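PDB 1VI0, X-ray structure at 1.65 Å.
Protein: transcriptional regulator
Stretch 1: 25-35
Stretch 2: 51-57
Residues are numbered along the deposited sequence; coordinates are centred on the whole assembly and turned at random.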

# COMPACT_ATOMS: atom_id res chain seq x y z
N GLY A 25 -9.85 5.33 14.93
CA GLY A 25 -9.81 4.14 14.07
C GLY A 25 -11.26 4.02 13.51
O GLY A 25 -12.19 4.38 14.23
N TYR A 26 -11.41 3.66 12.25
CA TYR A 26 -12.68 3.59 11.59
C TYR A 26 -13.67 2.70 12.34
O TYR A 26 -14.83 3.04 12.44
CB TYR A 26 -12.51 3.01 10.18
CG TYR A 26 -13.82 2.73 9.48
CD1 TYR A 26 -14.73 3.74 9.15
CD2 TYR A 26 -14.14 1.42 9.16
CE1 TYR A 26 -15.91 3.43 8.50
CE2 TYR A 26 -15.30 1.11 8.49
CZ TYR A 26 -16.18 2.11 8.16
OH TYR A 26 -17.34 1.77 7.51
N HIS A 27 -13.21 1.55 12.83
CA HIS A 27 -14.14 0.63 13.51
C HIS A 27 -14.73 1.21 14.76
O HIS A 27 -15.88 0.85 15.14
CB HIS A 27 -13.43 -0.72 13.74
CG HIS A 27 -13.30 -1.41 12.39
ND1 HIS A 27 -14.42 -1.70 11.63
CD2 HIS A 27 -12.24 -1.79 11.67
CE1 HIS A 27 -14.05 -2.27 10.50
NE2 HIS A 27 -12.72 -2.34 10.50
N GLN A 28 -14.07 2.14 15.41
CA GLN A 28 -14.56 2.80 16.61
C GLN A 28 -15.13 4.17 16.37
O GLN A 28 -15.36 4.94 17.31
CB GLN A 28 -13.39 2.90 17.62
CG GLN A 28 -12.61 1.58 17.73
N SER A 29 -15.38 4.56 15.13
CA SER A 29 -15.94 5.81 14.72
C SER A 29 -17.43 5.74 14.37
O SER A 29 -17.86 5.98 13.23
CB SER A 29 -15.17 6.32 13.47
OG SER A 29 -13.79 6.44 13.79
N GLN A 30 -18.28 5.55 15.38
CA GLN A 30 -19.71 5.49 15.12
C GLN A 30 -20.33 6.85 14.87
O GLN A 30 -19.86 7.89 15.31
CB GLN A 30 -20.46 4.77 16.27
CG GLN A 30 -21.87 4.34 15.84
CD GLN A 30 -21.85 3.55 14.54
OE1 GLN A 30 -22.58 3.84 13.58
NE2 GLN A 30 -20.97 2.55 14.51
N VAL A 31 -21.46 6.84 14.17
CA VAL A 31 -22.22 8.04 13.86
C VAL A 31 -22.40 8.96 15.04
O VAL A 31 -22.12 10.18 14.97
CB VAL A 31 -23.57 7.62 13.22
CG1 VAL A 31 -24.45 8.82 12.90
CG2 VAL A 31 -23.28 6.83 11.94
N SER A 32 -22.76 8.45 16.22
CA SER A 32 -22.94 9.28 17.39
C SER A 32 -21.67 10.07 17.73
O SER A 32 -21.77 11.24 18.07
CB SER A 32 -23.37 8.45 18.60
OG SER A 32 -22.28 7.63 19.05
N LYS A 33 -20.50 9.44 17.64
CA LYS A 33 -19.24 10.12 17.95
C LYS A 33 -18.95 11.23 16.95
O LYS A 33 -18.50 12.32 17.31
CB LYS A 33 -18.09 9.09 17.99
CG LYS A 33 -18.36 7.90 18.90
CD LYS A 33 -17.13 7.01 19.07
CE LYS A 33 -17.52 5.69 19.72
NZ LYS A 33 -18.38 5.92 20.92
N ILE A 34 -19.25 10.97 15.67
CA ILE A 34 -19.04 11.96 14.61
C ILE A 34 -19.99 13.13 14.80
O ILE A 34 -19.60 14.30 14.69
CB ILE A 34 -19.23 11.30 13.22
CG1 ILE A 34 -18.23 10.16 13.06
CG2 ILE A 34 -19.13 12.34 12.12
CD1 ILE A 34 -18.33 9.36 11.80
N ALA A 35 -21.26 12.81 15.09
CA ALA A 35 -22.26 13.83 15.37
C ALA A 35 -21.81 14.76 16.51
O ALA A 35 -21.79 15.98 16.34
CB ALA A 35 -23.59 13.16 15.74
N ASN A 51 -24.98 5.52 6.40
CA ASN A 51 -24.37 4.89 7.54
C ASN A 51 -22.85 5.29 7.58
O ASN A 51 -22.46 6.09 6.72
CB ASN A 51 -24.42 3.36 7.41
CG ASN A 51 -24.07 2.91 5.99
OD1 ASN A 51 -23.18 3.47 5.32
ND2 ASN A 51 -24.83 1.95 5.49
N LYS A 52 -22.16 4.74 8.53
CA LYS A 52 -20.72 5.00 8.76
C LYS A 52 -19.93 4.73 7.49
O LYS A 52 -19.10 5.53 7.00
CB LYS A 52 -20.23 4.03 9.85
CG LYS A 52 -18.91 4.33 10.48
CD LYS A 52 -18.64 3.45 11.70
CE LYS A 52 -18.16 2.08 11.32
NZ LYS A 52 -17.33 1.47 12.40
N GLU A 53 -20.14 3.56 6.91
CA GLU A 53 -19.50 3.22 5.63
C GLU A 53 -19.72 4.30 4.60
O GLU A 53 -18.75 4.72 3.93
CB GLU A 53 -19.95 1.84 5.20
CG GLU A 53 -19.34 1.30 3.94
CD GLU A 53 -19.91 -0.09 3.61
OE1 GLU A 53 -19.59 -1.05 4.33
OE2 GLU A 53 -20.63 -0.13 2.59
N ASP A 54 -20.93 4.83 4.40
CA ASP A 54 -21.22 5.89 3.47
C ASP A 54 -20.43 7.18 3.75
O ASP A 54 -19.94 7.82 2.81
CB ASP A 54 -22.72 6.19 3.45
CG ASP A 54 -23.16 7.06 2.32
OD1 ASP A 54 -22.55 7.03 1.22
OD2 ASP A 54 -24.07 7.89 2.51
N ILE A 55 -20.23 7.51 5.01
CA ILE A 55 -19.41 8.65 5.41
C ILE A 55 -17.93 8.40 5.00
O ILE A 55 -17.38 9.29 4.32
CB ILE A 55 -19.47 8.95 6.89
CG1 ILE A 55 -20.92 9.34 7.31
CG2 ILE A 55 -18.54 10.09 7.28
CD1 ILE A 55 -21.05 9.31 8.85
N LEU A 56 -17.41 7.24 5.22
CA LEU A 56 -16.00 6.95 4.84
C LEU A 56 -15.79 7.09 3.34
O LEU A 56 -14.87 7.71 2.79
CB LEU A 56 -15.62 5.55 5.26
CG LEU A 56 -14.13 5.19 4.99
CD1 LEU A 56 -13.24 5.98 5.94
CD2 LEU A 56 -13.98 3.68 5.24
N ILE A 57 -16.65 6.39 2.61
CA ILE A 57 -16.61 6.44 1.14
C ILE A 57 -16.81 7.84 0.60
O ILE A 57 -16.04 8.30 -0.26
CB ILE A 57 -17.70 5.48 0.59
CG1 ILE A 57 -17.33 4.04 0.97
CG2 ILE A 57 -17.86 5.66 -0.92
CD1 ILE A 57 -18.54 3.10 0.90
O HOH W 1 -17.21 -1.59 11.43
O HOH W 2 -23.26 3.21 10.72

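The contact is built around two side chains, Lys-52 and Tyr-26. Together the stretches bury 475 Å², and these two residues contribute just over half of it. Lys-52 lies in the first turn of its helix, with its CA-to-CB bond pointing toward stretch 1. Its chi1 and chi2 are t, so the chain first runs straight out. Chi3 is then p (80°), which bends the chain, and chi4 returns to t. The bend carries CE and NZ over one face of the Tyr-26 ring. Lys-52 CE lies 4.0 Å from the ring centroid of Tyr-26. Lys-52 NZ lies 4.4 Å from the Tyr-26 ring centroid and almost on the ring normal, a cation-pi arrangement. Lys-52 NZ also donates a hydrogen bond to Tyr-26 O (3.0 Å). Lysine suits this place because its methylenes pack on the ring while its charged end reaches the backbone.

The Tyr-26 CA-to-CB bond points sideways, but with chi1 t the ring extends to the second helix. Leu-56 CD2 covers the opposite face, 3.9 Å from the ring centroid of Tyr-26. The hydroxyl reaches the backbone of that helix, with Tyr-26 OH 3.2 Å from Glu-53 CA. A flat ring fits well between a lysine chain and a leucine methyl.

Water joins the more exposed parts. Water 1 links His-27 ND1 and Lys-52 NZ. Water 2 accepts from Lys-52 N and donates to Gln-30 OE1. The Gln-30 CA-to-CB bond points away, but chi1 t and chi2 p bring the amide back. Gln-30 OE1 also accepts a weak hydrogen bond from Val-31 N (3.3 Å).

Ile-34 and Ile-55 add a buried apolar contact, CD1 of Ile-34 to CD1 of Ile-55 at 4.0 Å. Both have chi1 m and chi2 t, and both CA-to-CB bonds point toward the other stretch. Ser-29 O is buried without a polar partner, 3.1 Å from Lys-52 CD.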